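Local coordinates for aminotransferase, class V family protein (Trichomonas vaginalis, PDB 5F8V) that probably catalyses the pyridoxal-phosphate-dependent transamination between O-phospho-L-serine and 2-oxoglutarate, the second step of serine biosynthesis from 3-phosphoglycerate, at residues 61-66 / 211-216; 57-62 / 69-74. All coordinates share one frame; numbering follows the deposited sequence.

Overall arrangement
Interactions 1 and 2 lay the C-terminal end of helix 46-63 on two neighbouring strands of the large mixed sheet, the outermost strand 69-75 and the next one in, 209-215. Their centres are about 5 Å apart. Their helix segments overlap at Thr61 and Leu62, but the touching residues differ: Leu63 and Val65 in interaction 1, Leu59 and Arg60 in interaction 2. Interaction 1 also takes in the turn after the helix. The two strands run antiparallel, with Leu72 N 2.7 Å from Val212 O and Asn70 N 2.8 Å from Ile214 O. Both contacts are buried, about 15 to 16 Å from the centre of the chain. Lys202, which carries the pyridoxal phosphate, precedes strand 209-215 and belongs to neither contact.

Interaction 1: 61-66 / 211-216; sequences TLLQVP and VVIIRK
Ile213 meets Leu63 and Val65 through two different branches of its side chain. From CB, which points toward the helix end, the chain splits. CG2 lies anti to the backbone N and comes up against CG1 of Val65, with 4.1 Å between Ile213 CG2 and Val65 CG1. These two side chains reach toward each other tip to tip. The other branch starts at CG1, which sits beside the backbone N (chi1 -66°). It continues extended to CD1, which touches CD1 of Leu63 at 3.9 Å from Ile213 CD1. Here the two side chains cross at a slant. Both partners are methyl groups, and no hydrogen bond joins the two segments. The contact is small, about 99 Å², but all three residues are buried. Phe182 and Ile187 also pack on Leu63.

The turn between Leu63 and Val65 lets both side chains face the strand. Gln64 has positive phi and is the C-prime residue of a Schellman motif. Val65 N bonds to Arg60 O, and Gln64 N bonds to Thr61 O. The Gln64 side chain folds back to the same carbonyl, with Gln64 NE2 2.8 Å from Thr61 O. That bond lies in the carbonyl plane on a lone pair. With the backbone N-H of Gln64, Thr61 O accepts two N-H groups. Ile213 itself is held in the sheet by backbone bonding to Ile196. The arrangement is a Schellman helix end packed on a sheet strand in the large domain of a class-V, fold-type I PLP-dependent aminotransferase.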
loop_
_atom_site.group_PDB
_atom_site.type_symbol
_atom_site.label_atom_id
_atom_site.label_comp_id
_atom_site.label_asym_id
_atom_site.label_seq_id
_atom_site.Cartn_x
_atom_site.Cartn_y
_atom_site.Cartn_z
ATOM N N THR A 61 -2.214 20.631 10.719
ATOM C CA THR A 61 -3.075 21.795 10.937
ATOM C C THR A 61 -4.502 21.358 11.270
ATOM O O THR A 61 -5.046 21.777 12.285
ATOM C CB THR A 61 -3.075 22.749 9.718
ATOM O OG1 THR A 61 -1.794 23.376 9.605
ATOM C CG2 THR A 61 -4.130 23.833 9.850
ATOM N N LEU A 62 -5.088 20.521 10.414
ATOM C CA LEU A 62 -6.441 19.995 10.616
ATOM C C LEU A 62 -6.662 19.449 12.020
ATOM O O LEU A 62 -7.641 19.785 12.672
ATOM C CB LEU A 62 -6.734 18.856 9.632
ATOM C CG LEU A 62 -7.314 19.184 8.264
ATOM C CD1 LEU A 62 -7.430 17.882 7.483
ATOM C CD2 LEU A 62 -8.670 19.869 8.397
ATOM N N LEU A 63 -5.742 18.603 12.466
ATOM C CA LEU A 63 -5.841 17.963 13.785
ATOM C C LEU A 63 -5.207 18.740 14.936
ATOM O O LEU A 63 -5.432 18.391 16.087
ATOM C CB LEU A 63 -5.197 16.580 13.741
ATOM C CG LEU A 63 -6.043 15.419 13.242
ATOM C CD1 LEU A 63 -5.118 14.258 12.901
ATOM C CD2 LEU A 63 -7.071 15.002 14.281
ATOM N N GLN A 64 -4.417 19.768 14.631
ATOM C CA GLN A 64 -3.567 20.435 15.623
ATOM C C GLN A 64 -2.743 19.398 16.373
ATOM O O GLN A 64 -2.743 19.343 17.603
ATOM C CB GLN A 64 -4.391 21.322 16.572
ATOM C CG GLN A 64 -5.053 22.508 15.884
ATOM C CD GLN A 64 -4.039 23.522 15.376
ATOM O OE1 GLN A 64 -3.579 24.383 16.132
ATOM N NE2 GLN A 64 -3.685 23.427 14.089
ATOM N N VAL A 65 -2.044 18.568 15.603
ATOM C CA VAL A 65 -1.168 17.563 16.168
ATOM C C VAL A 65 0.004 18.317 16.819
ATOM O O VAL A 65 0.699 19.052 16.133
ATOM C CB VAL A 65 -0.626 16.574 15.106
ATOM C CG1 VAL A 65 0.261 15.533 15.768
ATOM C CG2 VAL A 65 -1.767 15.906 14.327
ATOM N N PRO A 66 0.222 18.135 18.137
ATOM C CA PRO A 66 1.360 18.831 18.767
ATOM C C PRO A 66 2.732 18.373 18.246
ATOM O O PRO A 66 2.865 17.271 17.710
ATOM C CB PRO A 66 1.200 18.505 20.258
ATOM C CG PRO A 66 -0.185 17.963 20.421
ATOM C CD PRO A 66 -0.524 17.321 19.114
ATOM N N VAL A 211 -2.295 6.278 7.849
ATOM C CA VAL A 211 -1.633 7.311 8.631
ATOM C C VAL A 211 -1.277 6.716 9.985
ATOM O O VAL A 211 -2.110 6.058 10.612
ATOM C CB VAL A 211 -2.539 8.554 8.804
ATOM C CG1 VAL A 211 -2.118 9.414 9.989
ATOM C CG2 VAL A 211 -2.540 9.364 7.517
ATOM N N VAL A 212 -0.039 6.952 10.429
ATOM C CA VAL A 212 0.380 6.602 11.782
ATOM C C VAL A 212 0.935 7.868 12.437
ATOM O O VAL A 212 1.828 8.521 11.889
ATOM C CB VAL A 212 1.428 5.465 11.799
ATOM C CG1 VAL A 212 1.574 4.900 13.204
ATOM C CG2 VAL A 212 1.044 4.349 10.835
ATOM N N ILE A 213 0.379 8.219 13.593
ATOM C CA ILE A 213 0.795 9.390 14.359
ATOM C C ILE A 213 1.368 8.886 15.668
ATOM O O ILE A 213 0.661 8.210 16.420
ATOM C CB ILE A 213 -0.395 10.342 14.611
ATOM C CG1 ILE A 213 -0.866 10.940 13.278
ATOM C CG2 ILE A 213 -0.014 11.442 15.603
ATOM C CD1 ILE A 213 -2.131 11.772 13.365
ATOM N N ILE A 214 2.636 9.216 15.944
ATOM C CA ILE A 214 3.389 8.605 17.058
ATOM C C ILE A 214 4.031 9.656 17.960
ATOM O O ILE A 214 4.711 10.561 17.470
ATOM C CB ILE A 214 4.518 7.678 16.543
ATOM C CG1 ILE A 214 3.975 6.683 15.507
ATOM C CG2 ILE A 214 5.192 6.947 17.715
ATOM C CD1 ILE A 214 5.035 5.920 14.740
ATOM N N ARG A 215 3.830 9.520 19.274
ATOM C CA ARG A 215 4.464 10.412 20.253
ATOM C C ARG A 215 5.966 10.073 20.286
ATOM O O ARG A 215 6.328 8.899 20.373
ATOM C CB ARG A 215 3.833 10.221 21.641
ATOM C CG ARG A 215 4.006 11.404 22.592
ATOM C CD ARG A 215 4.222 10.949 24.028
ATOM N NE ARG A 215 3.027 10.518 24.735
ATOM C CZ ARG A 215 2.997 9.639 25.741
ATOM N NH1 ARG A 215 4.106 9.057 26.207
ATOM N NH2 ARG A 215 1.827 9.334 26.293
ATOM N N LYS A 216 6.820 11.091 20.210
ATOM C CA LYS A 216 8.270 10.887 19.975
ATOM C C LYS A 216 9.025 10.012 20.991
ATOM O O LYS A 216 9.895 9.239 20.585
ATOM C CB LYS A 216 8.993 12.234 19.797
ATOM C CG LYS A 216 8.741 12.855 18.441
ATOM C CD LYS A 216 9.288 14.264 18.332
ATOM C CE LYS A 216 9.068 14.797 16.929
ATOM N NZ LYS A 216 9.369 16.246 16.829
#

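Interaction 2: 57-62 / 69-74; sequences ERLRTL and FNILFV
Arg60 and Leu59 of helix 46-63 straddle Ile71 in an alpha-beta packing layer, where the helix covers one face of the large-domain sheet at its edge strand. A short loop joins the helix to strand 69-75. The axes of the two segments come within 9.7 Å, and their directions differ by 127°.

Ile71 points toward the helix and divides its branches between the two residues. Its CG2 faces Leu59, with Ile71 CG2 3.7 Å from Leu59 CD2. The side chains of Leu59 and Ile71 are set at a slant to each other. The same Leu59 methyl also reaches the Phe73 ring, though more loosely. The other Ile71 branch ends in CD1, which packs on the Arg60 stem, with 3.7 Å between Ile71 CD1 and Arg60 CB. Ile71 CD1 also lies over the centre of one face of the Arg60 guanidinium, 3.7 Å above its plane.

The Arg60 chain leaves the helix extended, then bends at chi3 (-60°). The bend brings the flat head back over the Ile71 methyl and puts its edge toward the start of the strand. Aliphatic stem and guanidinium face thus share one methyl. NH1 and NH2 at the polar edge bond to carbonyls, and NE makes a long, weak ion pair with Glu67. Arg60 NH1 bonds to Val65 O in the connecting loop. With a second carbonyl gripped by NH2, the guanidinium ties together the helix, the loop and the first strand residue. Phe69 supplies that second carbonyl, and its ring turns away to meet Trp190 edge-to-face. Arg60 NH2 donates to Phe69 O at 3.2 Å, with an N-H...O angle of 161° and the oxygen close to the guanidinium plane.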
loop_
_atom_site.group_PDB
_atom_site.type_symbol
_atom_site.label_atom_id
_atom_site.label_comp_id
_atom_site.label_asym_id
_atom_site.label_seq_id
_atom_site.Cartn_x
_atom_site.Cartn_y
_atom_site.Cartn_z
ATOM N N GLU A 57 1.907 18.578 6.724
ATOM C CA GLU A 57 1.600 19.843 7.396
ATOM C C GLU A 57 0.093 20.092 7.465
ATOM O O GLU A 57 -0.424 20.498 8.502
ATOM C CB GLU A 57 2.302 21.021 6.682
ATOM C CG GLU A 57 3.794 21.139 6.993
ATOM C CD GLU A 57 4.567 22.009 6.004
ATOM O OE1 GLU A 57 3.954 22.744 5.196
ATOM O OE2 GLU A 57 5.810 21.957 6.024
ATOM N N ARG A 58 -0.609 19.841 6.366
ATOM C CA ARG A 58 -2.052 20.092 6.315
ATOM C C ARG A 58 -2.784 19.209 7.339
ATOM O O ARG A 58 -3.673 19.676 8.049
ATOM C CB ARG A 58 -2.605 19.882 4.904
ATOM C CG ARG A 58 -3.995 20.456 4.706
ATOM C CD ARG A 58 -4.483 20.353 3.271
ATOM N NE ARG A 58 -3.588 20.943 2.272
ATOM C CZ ARG A 58 -3.519 22.232 1.921
ATOM N NH1 ARG A 58 -4.294 23.167 2.472
ATOM N NH2 ARG A 58 -2.662 22.592 0.965
ATOM N N LEU A 59 -2.385 17.948 7.425
ATOM C CA LEU A 59 -2.952 17.043 8.411
ATOM C C LEU A 59 -2.636 17.524 9.820
ATOM O O LEU A 59 -3.488 17.432 10.707
ATOM C CB LEU A 59 -2.428 15.624 8.211
ATOM C CG LEU A 59 -2.969 14.536 9.143
ATOM C CD1 LEU A 59 -4.484 14.411 9.020
ATOM C CD2 LEU A 59 -2.293 13.206 8.835
ATOM N N ARG A 60 -1.412 18.019 10.024
ATOM C CA ARG A 60 -1.037 18.580 11.319
ATOM C C ARG A 60 -1.929 19.757 11.689
ATOM O O ARG A 60 -2.359 19.853 12.835
ATOM C CB ARG A 60 0.455 18.982 11.370
ATOM C CG ARG A 60 0.885 19.535 12.723
ATOM C CD ARG A 60 2.365 19.891 12.792
ATOM N NE ARG A 60 3.250 18.762 12.539
ATOM C CZ ARG A 60 3.485 17.753 13.378
ATOM N NH1 ARG A 60 2.898 17.676 14.569
ATOM N NH2 ARG A 60 4.329 16.796 13.020
ATOM N N THR A 61 -2.214 20.631 10.719
ATOM C CA THR A 61 -3.075 21.795 10.937
ATOM C C THR A 61 -4.502 21.358 11.270
ATOM O O THR A 61 -5.046 21.777 12.285
ATOM C CB THR A 61 -3.075 22.749 9.718
ATOM O OG1 THR A 61 -1.794 23.376 9.605
ATOM C CG2 THR A 61 -4.130 23.833 9.850
ATOM N N LEU A 62 -5.088 20.521 10.414
ATOM C CA LEU A 62 -6.441 19.995 10.616
ATOM C C LEU A 62 -6.662 19.449 12.020
ATOM O O LEU A 62 -7.641 19.785 12.672
ATOM C CB LEU A 62 -6.734 18.856 9.632
ATOM C CG LEU A 62 -7.314 19.184 8.264
ATOM C CD1 LEU A 62 -7.430 17.882 7.483
ATOM C CD2 LEU A 62 -8.670 19.869 8.397
ATOM N N PHE A 69 4.741 14.912 18.386
ATOM C CA PHE A 69 4.286 13.773 17.593
ATOM C C PHE A 69 4.838 13.821 16.176
ATOM O O PHE A 69 4.818 14.864 15.548
ATOM C CB PHE A 69 2.760 13.752 17.537
ATOM C CG PHE A 69 2.121 13.404 18.838
ATOM C CD1 PHE A 69 1.639 12.119 19.075
ATOM C CD2 PHE A 69 2.005 14.356 19.839
ATOM C CE1 PHE A 69 1.040 11.797 20.285
ATOM C CE2 PHE A 69 1.420 14.039 21.057
ATOM C CZ PHE A 69 0.936 12.754 21.280
ATOM N N ASN A 70 5.330 12.684 15.694
ATOM C CA ASN A 70 5.623 12.480 14.269
ATOM C C ASN A 70 4.355 12.053 13.522
ATOM O O ASN A 70 3.488 11.404 14.107
ATOM C CB ASN A 70 6.674 11.384 14.069
ATOM C CG ASN A 70 7.992 11.702 14.751
ATOM O OD1 ASN A 70 8.654 12.675 14.412
ATOM N ND2 ASN A 70 8.378 10.874 15.705
ATOM N N ILE A 71 4.273 12.403 12.237
ATOM C CA ILE A 71 3.171 11.999 11.366
ATOM C C ILE A 71 3.752 11.155 10.243
ATOM O O ILE A 71 4.678 11.593 9.550
ATOM C CB ILE A 71 2.403 13.217 10.793
ATOM C CG1 ILE A 71 1.828 14.075 11.933
ATOM C CG2 ILE A 71 1.272 12.756 9.870
ATOM C CD1 ILE A 71 1.215 15.390 11.489
ATOM N N LEU A 72 3.221 9.942 10.068
ATOM C CA LEU A 72 3.669 9.048 8.995
ATOM C C LEU A 72 2.550 8.753 8.011
ATOM O O LEU A 72 1.403 8.604 8.395
ATOM C CB LEU A 72 4.174 7.717 9.570
ATOM C CG LEU A 72 5.230 7.731 10.672
ATOM C CD1 LEU A 72 5.654 6.302 10.976
ATOM C CD2 LEU A 72 6.446 8.556 10.289
ATOM N N PHE A 73 2.910 8.689 6.737
ATOM C CA PHE A 73 2.110 8.046 5.705
ATOM C C PHE A 73 2.871 6.784 5.363
ATOM O O PHE A 73 4.053 6.861 5.005
ATOM C CB PHE A 73 2.009 8.921 4.457
ATOM C CG PHE A 73 1.232 10.185 4.665
ATOM C CD1 PHE A 73 -0.157 10.161 4.686
ATOM C CD2 PHE A 73 1.883 11.406 4.832
ATOM C CE1 PHE A 73 -0.885 11.329 4.874
ATOM C CE2 PHE A 73 1.157 12.577 5.025
ATOM C CZ PHE A 73 -0.224 12.540 5.046
ATOM N N VAL A 74 2.210 5.634 5.465
ATOM C CA VAL A 74 2.847 4.338 5.180
ATOM C C VAL A 74 2.031 3.475 4.226
ATOM O O VAL A 74 0.816 3.636 4.108
ATOM C CB VAL A 74 3.136 3.549 6.477
ATOM C CG1 VAL A 74 4.265 4.227 7.237
ATOM C CG2 VAL A 74 1.888 3.424 7.361
#